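Long-range contacts in sarcolemmal membrane-associated protein (Homo sapiens, PDB 6AR0), which associates with the STRIPAK phosphatase-kinase complex, which dephosphorylates STK3 and so inhibits Hippo signalling; this chain is the protein's FHA domain: residues A44-S52 with V116-T124; K66-S75 with S86-I97. All coordinates share one frame; numbering follows the deposited sequence.

Interaction 1 of 2, residues A44-S52 with V116-T124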
loop_
_atom_site.group_PDB
_atom_site.type_symbol
_atom_site.label_atom_id
_atom_site.label_comp_id
_atom_site.label_asym_id
_atom_site.label_seq_id
_atom_site.Cartn_x
_atom_site.Cartn_y
_atom_site.Cartn_z
ATOM N N ALA A 44 1.748 6.100 -4.587
ATOM C CA ALA A 44 1.652 5.448 -3.296
ATOM C C ALA A 44 2.920 5.695 -2.493
ATOM O O ALA A 44 3.440 4.806 -1.819
ATOM C CB ALA A 44 1.317 3.967 -3.453
ATOM N N THR A 45 3.409 6.927 -2.568
ATOM C CA THR A 45 4.533 7.397 -1.771
ATOM C C THR A 45 3.980 8.192 -0.596
ATOM O O THR A 45 3.139 9.081 -0.780
ATOM C CB THR A 45 5.465 8.264 -2.613
ATOM O OG1 THR A 45 5.948 7.485 -3.709
ATOM C CG2 THR A 45 6.642 8.780 -1.790
ATOM N N PHE A 46 4.430 7.864 0.612
ATOM C CA PHE A 46 3.847 8.420 1.826
ATOM C C PHE A 46 4.908 9.062 2.706
ATOM O O PHE A 46 5.977 8.480 2.942
ATOM C CB PHE A 46 3.112 7.345 2.639
ATOM C CG PHE A 46 1.982 6.693 1.886
ATOM C CD1 PHE A 46 0.717 7.274 1.833
ATOM C CD2 PHE A 46 2.188 5.502 1.210
ATOM C CE1 PHE A 46 -0.302 6.673 1.121
ATOM C CE2 PHE A 46 1.164 4.915 0.492
ATOM C CZ PHE A 46 -0.080 5.500 0.459
ATOM N N ASP A 47 4.603 10.249 3.200
ATOM C CA ASP A 47 5.407 10.881 4.238
ATOM C C ASP A 47 5.003 10.207 5.542
ATOM O O ASP A 47 3.992 10.563 6.163
ATOM C CB ASP A 47 5.125 12.375 4.242
ATOM C CG ASP A 47 5.906 13.116 5.277
ATOM O OD1 ASP A 47 6.746 12.485 5.966
ATOM O OD2 ASP A 47 5.686 14.340 5.385
ATOM N N CYS A 48 5.765 9.182 5.926
ATOM C CA CYS A 48 5.461 8.351 7.091
ATOM C C CYS A 48 6.748 7.657 7.495
ATOM O O CYS A 48 7.347 6.942 6.688
ATOM C CB CYS A 48 4.388 7.314 6.736
ATOM S SG CYS A 48 3.948 6.189 8.075
ATOM N N LYS A 49 7.150 7.854 8.750
ATOM C CA LYS A 49 8.476 7.457 9.197
ATOM C C LYS A 49 8.691 5.954 9.111
ATOM O O LYS A 49 9.824 5.500 8.888
ATOM C CB LYS A 49 8.668 7.921 10.646
ATOM C CG LYS A 49 10.077 7.756 11.152
ATOM C CD LYS A 49 10.243 8.254 12.570
ATOM C CE LYS A 49 11.669 8.070 13.039
ATOM N NZ LYS A 49 11.784 8.332 14.485
ATOM N N VAL A 50 7.645 5.171 9.364
ATOM C CA VAL A 50 7.807 3.734 9.556
ATOM C C VAL A 50 7.862 2.960 8.248
ATOM O O VAL A 50 8.090 1.739 8.283
ATOM C CB VAL A 50 6.741 3.178 10.526
ATOM C CG1 VAL A 50 6.757 3.930 11.862
ATOM C CG2 VAL A 50 5.367 3.236 9.917
ATOM N N LEU A 51 7.695 3.613 7.097
ATOM C CA LEU A 51 7.812 2.929 5.812
ATOM C C LEU A 51 9.262 2.863 5.366
ATOM O O LEU A 51 10.057 3.769 5.631
ATOM C CB LEU A 51 7.022 3.635 4.711
ATOM C CG LEU A 51 5.561 3.160 4.577
ATOM C CD1 LEU A 51 4.709 3.517 5.791
ATOM C CD2 LEU A 51 4.926 3.708 3.318
ATOM N N SER A 52 9.593 1.790 4.657
ATOM C CA SER A 52 10.862 1.691 3.956
ATOM C C SER A 52 10.797 2.452 2.630
ATOM O O SER A 52 9.719 2.733 2.094
ATOM C CB SER A 52 11.209 0.219 3.713
ATOM O OG SER A 52 11.366 -0.471 4.938
ATOM N N VAL A 116 7.414 9.234 22.155
ATOM C CA VAL A 116 6.741 9.632 20.923
ATOM C C VAL A 116 6.304 8.360 20.217
ATOM O O VAL A 116 7.054 7.377 20.181
ATOM C CB VAL A 116 7.660 10.440 19.985
ATOM C CG1 VAL A 116 6.960 10.721 18.657
ATOM C CG2 VAL A 116 8.088 11.738 20.633
ATOM N N THR A 117 5.096 8.386 19.654
ATOM C CA THR A 117 4.552 7.278 18.884
ATOM C C THR A 117 4.330 7.735 17.451
ATOM O O THR A 117 3.658 8.742 17.209
ATOM C CB THR A 117 3.237 6.791 19.504
ATOM O OG1 THR A 117 3.469 6.380 20.860
ATOM C CG2 THR A 117 2.648 5.627 18.708
ATOM N N HIS A 118 4.875 6.977 16.506
ATOM C CA HIS A 118 4.747 7.256 15.084
ATOM C C HIS A 118 3.747 6.312 14.450
ATOM O O HIS A 118 3.872 5.088 14.581
ATOM C CB HIS A 118 6.091 7.056 14.405
ATOM C CG HIS A 118 7.124 7.986 14.925
ATOM N ND1 HIS A 118 7.138 9.317 14.577
ATOM C CD2 HIS A 118 8.130 7.807 15.814
ATOM C CE1 HIS A 118 8.122 9.919 15.223
ATOM N NE2 HIS A 118 8.745 9.022 15.968
ATOM N N GLY A 119 2.822 6.869 13.716
ATOM C CA GLY A 119 1.798 6.066 13.084
ATOM C C GLY A 119 2.264 5.418 11.781
ATOM O O GLY A 119 3.315 5.720 11.222
ATOM N N CYS A 120 1.438 4.502 11.287
ATOM C CA CYS A 120 1.684 3.768 10.050
ATOM C C CYS A 120 0.574 4.082 9.050
ATOM O O CYS A 120 -0.420 4.747 9.380
ATOM C CB CYS A 120 1.762 2.257 10.324
ATOM S SG CYS A 120 0.256 1.529 10.979
ATOM N N ILE A 121 0.724 3.613 7.813
ATOM C CA ILE A 121 -0.287 3.877 6.797
ATOM C C ILE A 121 -1.302 2.745 6.835
ATOM O O ILE A 121 -0.939 1.574 6.689
ATOM C CB ILE A 121 0.355 4.006 5.414
ATOM C CG1 ILE A 121 1.297 5.212 5.364
ATOM C CG2 ILE A 121 -0.706 4.070 4.318
ATOM C CD1 ILE A 121 0.639 6.562 5.540
ATOM N N VAL A 122 -2.574 3.094 7.044
ATOM C CA VAL A 122 -3.673 2.133 7.050
ATOM C C VAL A 122 -4.710 2.663 6.066
ATOM O O VAL A 122 -5.234 3.769 6.249
ATOM C CB VAL A 122 -4.296 1.936 8.448
ATOM C CG1 VAL A 122 -5.290 0.786 8.421
ATOM C CG2 VAL A 122 -3.222 1.690 9.509
ATOM N N SER A 123 -4.996 1.889 5.026
ATOM C CA SER A 123 -5.800 2.382 3.912
ATOM C C SER A 123 -6.876 1.378 3.535
ATOM O O SER A 123 -6.678 0.166 3.637
ATOM C CB SER A 123 -4.874 2.605 2.703
ATOM O OG SER A 123 -5.444 3.195 1.553
ATOM N N THR A 124 -8.023 1.872 3.109
ATOM C CA THR A 124 -8.916 1.039 2.321
ATOM C C THR A 124 -8.459 1.141 0.882
ATOM O O THR A 124 -8.064 2.222 0.435
ATOM C CB THR A 124 -10.344 1.571 2.399
ATOM O OG1 THR A 124 -10.749 1.618 3.764
ATOM C CG2 THR A 124 -11.313 0.702 1.592
HETATM O O HOH W 1 5.033 7.940 10.908
#
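Ile121 of the strand that follows Gly119 packs against Phe46, Cys48 and Leu51, forming the apolar half of the contact. Its CG2 methyl sits over the centre of one face of the Phe46 ring, 4.1 Å from the centroid, while its CD1 approaches the CD1 atom of the same ring at 3.8 Å. The branching explains this grip: with CG2 anti to the backbone N and CG1 anti to the carbonyl carbon (chi1 -64°), both arms turn to the ring. The Leu51 side chain crosses that of Ile121 at about a right angle, its CD1 against Ile121 CG1, and Phe17 adds an edge-to-face partner for Phe46. Beside them, Val50 CG2 rests on Cys120 CB at 3.8 Å.

A second kind of contact lies nearer the surface. The extended Lys49 chain crosses the His118 imidazole, placing CD above the ring centre in a CH-pi contact, 3.7 Å from the centroid and 4° off the normal; the ammonium continues to a salt bridge with Glu111. An alanine in place of His118 is likely to leave Lys49 CD without the ring it lies on, so that the chain is held mainly at its ammonium end, by Glu111.

Polar linkage runs through water: one molecule accepts from Lys49 N at 3.0 Å and donates to Gly119 O at 2.8 Å, bridging backbones that make no clear direct hydrogen bond. Cys48 SG also lies 3.2 Å from Gly119 O. The residues of the type I turn Cys48-Leu51, in the loop after strand 44-46, thus pack on the break in strand 117-128, joining the two sheets of the FHA beta sandwich.

Interaction 2 of 2, residues K66-S75 with S86-I97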
loop_
_atom_site.group_PDB
_atom_site.type_symbol
_atom_site.label_atom_id
_atom_site.label_comp_id
_atom_site.label_asym_id
_atom_site.label_seq_id
_atom_site.Cartn_x
_atom_site.Cartn_y
_atom_site.Cartn_z
ATOM N N LYS A 66 -6.451 -9.823 -12.194
ATOM C CA LYS A 66 -6.190 -9.845 -10.763
ATOM C C LYS A 66 -5.214 -8.732 -10.381
ATOM O O LYS A 66 -4.337 -8.344 -11.161
ATOM C CB LYS A 66 -5.595 -11.196 -10.342
ATOM C CG LYS A 66 -6.528 -12.411 -10.421
ATOM C CD LYS A 66 -5.848 -13.705 -9.894
ATOM C CE LYS A 66 -6.826 -14.875 -9.823
ATOM N NZ LYS A 66 -7.851 -14.667 -8.768
ATOM N N PHE A 67 -5.367 -8.241 -9.159
ATOM C CA PHE A 67 -4.508 -7.230 -8.575
ATOM C C PHE A 67 -3.662 -7.883 -7.491
ATOM O O PHE A 67 -4.137 -8.768 -6.756
ATOM C CB PHE A 67 -5.352 -6.128 -7.929
ATOM C CG PHE A 67 -6.156 -5.306 -8.895
ATOM C CD1 PHE A 67 -5.734 -4.047 -9.276
ATOM C CD2 PHE A 67 -7.355 -5.777 -9.394
ATOM C CE1 PHE A 67 -6.496 -3.284 -10.156
ATOM C CE2 PHE A 67 -8.112 -5.019 -10.275
ATOM C CZ PHE A 67 -7.686 -3.777 -10.633
ATOM N N TYR A 68 -2.431 -7.391 -7.333
ATOM C CA TYR A 68 -1.502 -7.976 -6.387
ATOM C C TYR A 68 -0.747 -6.918 -5.603
ATOM O O TYR A 68 -0.488 -5.812 -6.084
ATOM C CB TYR A 68 -0.449 -8.828 -7.088
ATOM C CG TYR A 68 -1.029 -10.048 -7.733
ATOM C CD1 TYR A 68 -1.186 -11.221 -7.006
ATOM C CD2 TYR A 68 -1.441 -10.029 -9.043
ATOM C CE1 TYR A 68 -1.713 -12.352 -7.571
ATOM C CE2 TYR A 68 -1.977 -11.169 -9.637
ATOM C CZ TYR A 68 -2.110 -12.322 -8.882
ATOM O OH TYR A 68 -2.630 -13.470 -9.428
ATOM N N LEU A 69 -0.342 -7.318 -4.406
ATOM C CA LEU A 69 0.541 -6.570 -3.532
ATOM C C LEU A 69 1.683 -7.480 -3.103
ATOM O O LEU A 69 1.466 -8.656 -2.789
ATOM C CB LEU A 69 -0.254 -6.107 -2.305
ATOM C CG LEU A 69 0.450 -5.267 -1.245
ATOM C CD1 LEU A 69 0.943 -3.955 -1.828
ATOM C CD2 LEU A 69 -0.488 -5.007 -0.071
ATOM N N GLN A 70 2.905 -6.950 -3.102
ATOM C CA GLN A 70 4.076 -7.709 -2.695
ATOM C C GLN A 70 4.935 -6.859 -1.775
ATOM O O GLN A 70 5.258 -5.712 -2.105
ATOM C CB GLN A 70 4.888 -8.115 -3.925
ATOM C CG GLN A 70 6.100 -8.939 -3.600
ATOM C CD GLN A 70 6.783 -9.418 -4.847
ATOM O OE1 GLN A 70 6.819 -8.712 -5.859
ATOM N NE2 GLN A 70 7.319 -10.623 -4.798
ATOM N N ASP A 71 5.342 -7.428 -0.645
ATOM C CA ASP A 71 6.285 -6.756 0.239
ATOM C C ASP A 71 7.691 -6.953 -0.317
ATOM O O ASP A 71 8.095 -8.086 -0.605
ATOM C CB ASP A 71 6.183 -7.337 1.650
ATOM C CG ASP A 71 7.069 -6.619 2.635
ATOM O OD1 ASP A 71 8.303 -6.638 2.437
ATOM O OD2 ASP A 71 6.500 -6.015 3.575
ATOM N N THR A 72 8.419 -5.855 -0.508
ATOM C CA THR A 72 9.772 -5.902 -1.077
ATOM C C THR A 72 10.834 -5.672 0.001
ATOM O O THR A 72 11.647 -4.754 -0.062
ATOM C CB THR A 72 9.895 -4.895 -2.220
ATOM O OG1 THR A 72 9.630 -3.572 -1.739
ATOM C CG2 THR A 72 8.930 -5.207 -3.333
ATOM N N LYS A 73 10.838 -6.555 1.001
ATOM C CA LYS A 73 11.811 -6.507 2.093
ATOM C C LYS A 73 11.628 -5.270 2.972
ATOM O O LYS A 73 12.605 -4.642 3.385
ATOM C CB LYS A 73 13.256 -6.608 1.583
ATOM C CG LYS A 73 13.491 -7.784 0.656
ATOM C CD LYS A 73 14.960 -7.968 0.331
ATOM C CE LYS A 73 15.172 -9.123 -0.638
ATOM N NZ LYS A 73 14.666 -8.826 -2.009
ATOM N N SER A 74 10.382 -4.920 3.281
ATOM C CA SER A 74 10.151 -3.800 4.179
ATOM C C SER A 74 10.688 -4.141 5.563
ATOM O O SER A 74 10.668 -5.295 6.001
ATOM C CB SER A 74 8.662 -3.463 4.291
ATOM O OG SER A 74 7.974 -4.389 5.115
ATOM N N SER A 75 11.139 -3.110 6.273
ATOM C CA SER A 75 11.589 -3.314 7.643
ATOM C C SER A 75 10.432 -3.640 8.572
ATOM O O SER A 75 10.566 -4.515 9.441
ATOM C CB SER A 75 12.317 -2.073 8.146
ATOM O OG SER A 75 13.435 -1.780 7.331
ATOM N N SER A 86 5.234 -10.776 4.906
ATOM C CA SER A 86 6.565 -11.351 5.071
ATOM C C SER A 86 7.197 -10.855 6.366
ATOM O O SER A 86 6.825 -9.817 6.915
ATOM C CB SER A 86 7.464 -11.002 3.881
ATOM O OG SER A 86 7.531 -9.599 3.723
ATOM N N ARG A 87 8.185 -11.613 6.833
ATOM C CA ARG A 87 8.999 -11.187 7.955
ATOM C C ARG A 87 9.721 -9.890 7.634
ATOM O O ARG A 87 9.964 -9.561 6.478
ATOM C CB ARG A 87 10.101 -12.200 8.206
ATOM C CG ARG A 87 9.682 -13.406 8.954
ATOM C CD ARG A 87 10.921 -14.192 9.316
ATOM N NE ARG A 87 10.729 -15.065 10.469
ATOM C CZ ARG A 87 10.234 -16.295 10.401
ATOM N NH1 ARG A 87 9.866 -16.808 9.233
ATOM N NH2 ARG A 87 10.105 -17.007 11.508
ATOM N N GLY A 88 10.151 -9.203 8.693
ATOM C CA GLY A 88 10.988 -8.034 8.544
ATOM C C GLY A 88 12.170 -8.293 7.632
ATOM O O GLY A 88 12.890 -9.287 7.778
ATOM N N SER A 89 12.371 -7.393 6.676
ATOM C CA SER A 89 13.493 -7.420 5.747
ATOM C C SER A 89 13.482 -8.635 4.826
ATOM O O SER A 89 14.516 -8.990 4.260
ATOM C CB SER A 89 14.830 -7.285 6.483
ATOM O OG SER A 89 14.857 -6.065 7.210
ATOM N N GLU A 90 12.323 -9.263 4.628
ATOM C CA GLU A 90 12.180 -10.369 3.693
ATOM C C GLU A 90 11.100 -10.066 2.664
ATOM O O GLU A 90 10.170 -9.303 2.921
ATOM C CB GLU A 90 11.844 -11.660 4.437
ATOM C CG GLU A 90 12.928 -12.064 5.424
ATOM C CD GLU A 90 12.770 -13.484 5.934
ATOM O OE1 GLU A 90 11.841 -14.184 5.474
ATOM O OE2 GLU A 90 13.577 -13.899 6.795
ATOM N N GLU A 91 11.235 -10.672 1.490
ATOM C CA GLU A 91 10.301 -10.475 0.393
ATOM C C GLU A 91 9.132 -11.435 0.554
ATOM O O GLU A 91 9.315 -12.583 0.971
ATOM C CB GLU A 91 11.016 -10.734 -0.939
ATOM C CG GLU A 91 10.224 -10.346 -2.177
ATOM C CD GLU A 91 10.930 -10.732 -3.463
ATOM O OE1 GLU A 91 11.224 -11.932 -3.648
ATOM O OE2 GLU A 91 11.195 -9.833 -4.289
ATOM N N SER A 92 7.933 -10.967 0.228
ATOM C CA SER A 92 6.793 -11.866 0.171
ATOM C C SER A 92 6.573 -12.341 -1.251
ATOM O O SER A 92 7.071 -11.741 -2.203
ATOM C CB SER A 92 5.518 -11.160 0.651
ATOM O OG SER A 92 4.959 -10.284 -0.324
ATOM N N PRO A 93 5.808 -13.409 -1.441
ATOM C CA PRO A 93 5.270 -13.684 -2.770
ATOM C C PRO A 93 4.232 -12.643 -3.137
ATOM O O PRO A 93 3.767 -11.887 -2.269
ATOM C CB PRO A 93 4.625 -15.067 -2.614
ATOM C CG PRO A 93 4.321 -15.188 -1.185
ATOM C CD PRO A 93 5.284 -14.337 -0.426
ATOM N N PRO A 94 3.832 -12.567 -4.401
ATOM C CA PRO A 94 2.660 -11.758 -4.751
ATOM C C PRO A 94 1.441 -12.268 -4.000
ATOM O O PRO A 94 1.189 -13.466 -3.963
ATOM C CB PRO A 94 2.521 -11.973 -6.260
ATOM C CG PRO A 94 3.887 -12.392 -6.709
ATOM C CD PRO A 94 4.415 -13.227 -5.583
ATOM N N CYS A 95 0.661 -11.352 -3.447
ATOM C CA CYS A 95 -0.540 -11.677 -2.685
ATOM C C CYS A 95 -1.711 -10.935 -3.314
ATOM O O CYS A 95 -1.672 -9.714 -3.457
ATOM C CB CYS A 95 -0.356 -11.276 -1.224
ATOM S SG CYS A 95 0.862 -12.250 -0.341
ATOM N N GLU A 96 -2.738 -11.666 -3.719
ATOM C CA GLU A 96 -3.858 -11.043 -4.403
ATOM C C GLU A 96 -4.655 -10.158 -3.449
ATOM O O GLU A 96 -4.959 -10.547 -2.306
ATOM C CB GLU A 96 -4.779 -12.109 -5.000
ATOM C CG GLU A 96 -5.915 -11.490 -5.775
ATOM C CD GLU A 96 -6.812 -12.470 -6.505
ATOM O OE1 GLU A 96 -6.602 -13.692 -6.420
ATOM O OE2 GLU A 96 -7.745 -11.991 -7.211
ATOM N N ILE A 97 -5.003 -8.965 -3.938
ATOM C CA ILE A 97 -5.841 -8.013 -3.228
ATOM C C ILE A 97 -7.172 -7.863 -3.961
ATOM O O ILE A 97 -7.255 -7.968 -5.197
ATOM C CB ILE A 97 -5.152 -6.650 -2.999
ATOM C CG1 ILE A 97 -4.557 -6.107 -4.303
ATOM C CG2 ILE A 97 -4.071 -6.795 -1.929
ATOM C CD1 ILE A 97 -4.090 -4.643 -4.215
HETATM O O HOH W 2 -7.722 -9.260 -7.675
HETATM O O HOH W 3 9.573 -7.462 -6.218
HETATM O O HOH W 4 5.399 -7.855 5.424
HETATM O O HOH W 5 12.217 -7.502 -2.951
HETATM O O HOH W 6 8.321 -7.073 6.609
HETATM O O HOH W 7 13.142 -5.561 10.031
#
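Strands 66-71 and 95-97 pair antiparallel, with Leu69 and Cys95 a hydrogen-bonded pair and Tyr68 and Glu96 a non-hydrogen-bonded one, at the edge of the five-stranded sheet of the FHA beta sandwich. Leu69 N reaches Cys95 O at 2.9 Å, nearly straight at 167°, and Cys95 N answers to Leu69 O. Beyond Leu69 the chains stay joined through Ser92 N to Asp71 O and, from within the type II turn Arg87-Glu90, through Ser89 N to Ser74 O.

On the Leu69 side, Ile97 touches Leu69 CB with CG2 and Phe67 CB with CG1, while strands 78-80 and 117-128 cover it. Across the sheet, Tyr68 CD1 leans on Pro94 CB at 3.9 Å. Glu96 lies extended, CG anti to its backbone N (chi1 -177°), and its carboxylate takes the Lys66 ammonium in a salt bridge: NZ meets OE1 at 2.8 Å on the syn side and OE2 more weakly. A water also donates to Glu96 OE2 and Ile97 O and accepts from Phe67 N.

Gln70 reaches across with an extended chain, and its NE2 donates to Ser92 O at 2.8 Å, in the carbonyl plane and in its own amide plane. Ser92 OG has two roles, accepting from Asp71 N and donating to Pro93 O, which fixes the hydroxyl where the loop runs into strand 95-97. Asp71 organises the following loop as an Asx motif: OD1 accepts from Ser74 N at 2.8 Å, and OD2 uses its syn lone pair to take the Ser74 hydroxyl, with Thr78 OG1 as another partner. Ser86 OG lies over the face of this carboxylate, 3.2 Å from Asp71 CG, yet its proton goes to Glu90 O, 2.8 Å away and above that carbonyl's plane.

The two contacts, with centres about 16 Å apart, belong to one sandwich: both reach the five-stranded sheet, interaction 1 at its outermost strand 44-46 and interaction 2 at the other outermost strand, 95-97. Along the chain, interaction 2 is nested inside the loop that interaction 1 closes. They meet directly where Ser52 OG lies 3.0 Å from Ser75 N, a probable hydrogen bond that ties the loop after the Cys48-Leu51 turn to the loop after Asp71. Arg32, Ser52 and Asn76 gather near this junction; in FHA domains loops of this kind typically form the phosphothreonine-binding surface, and the same is probable here.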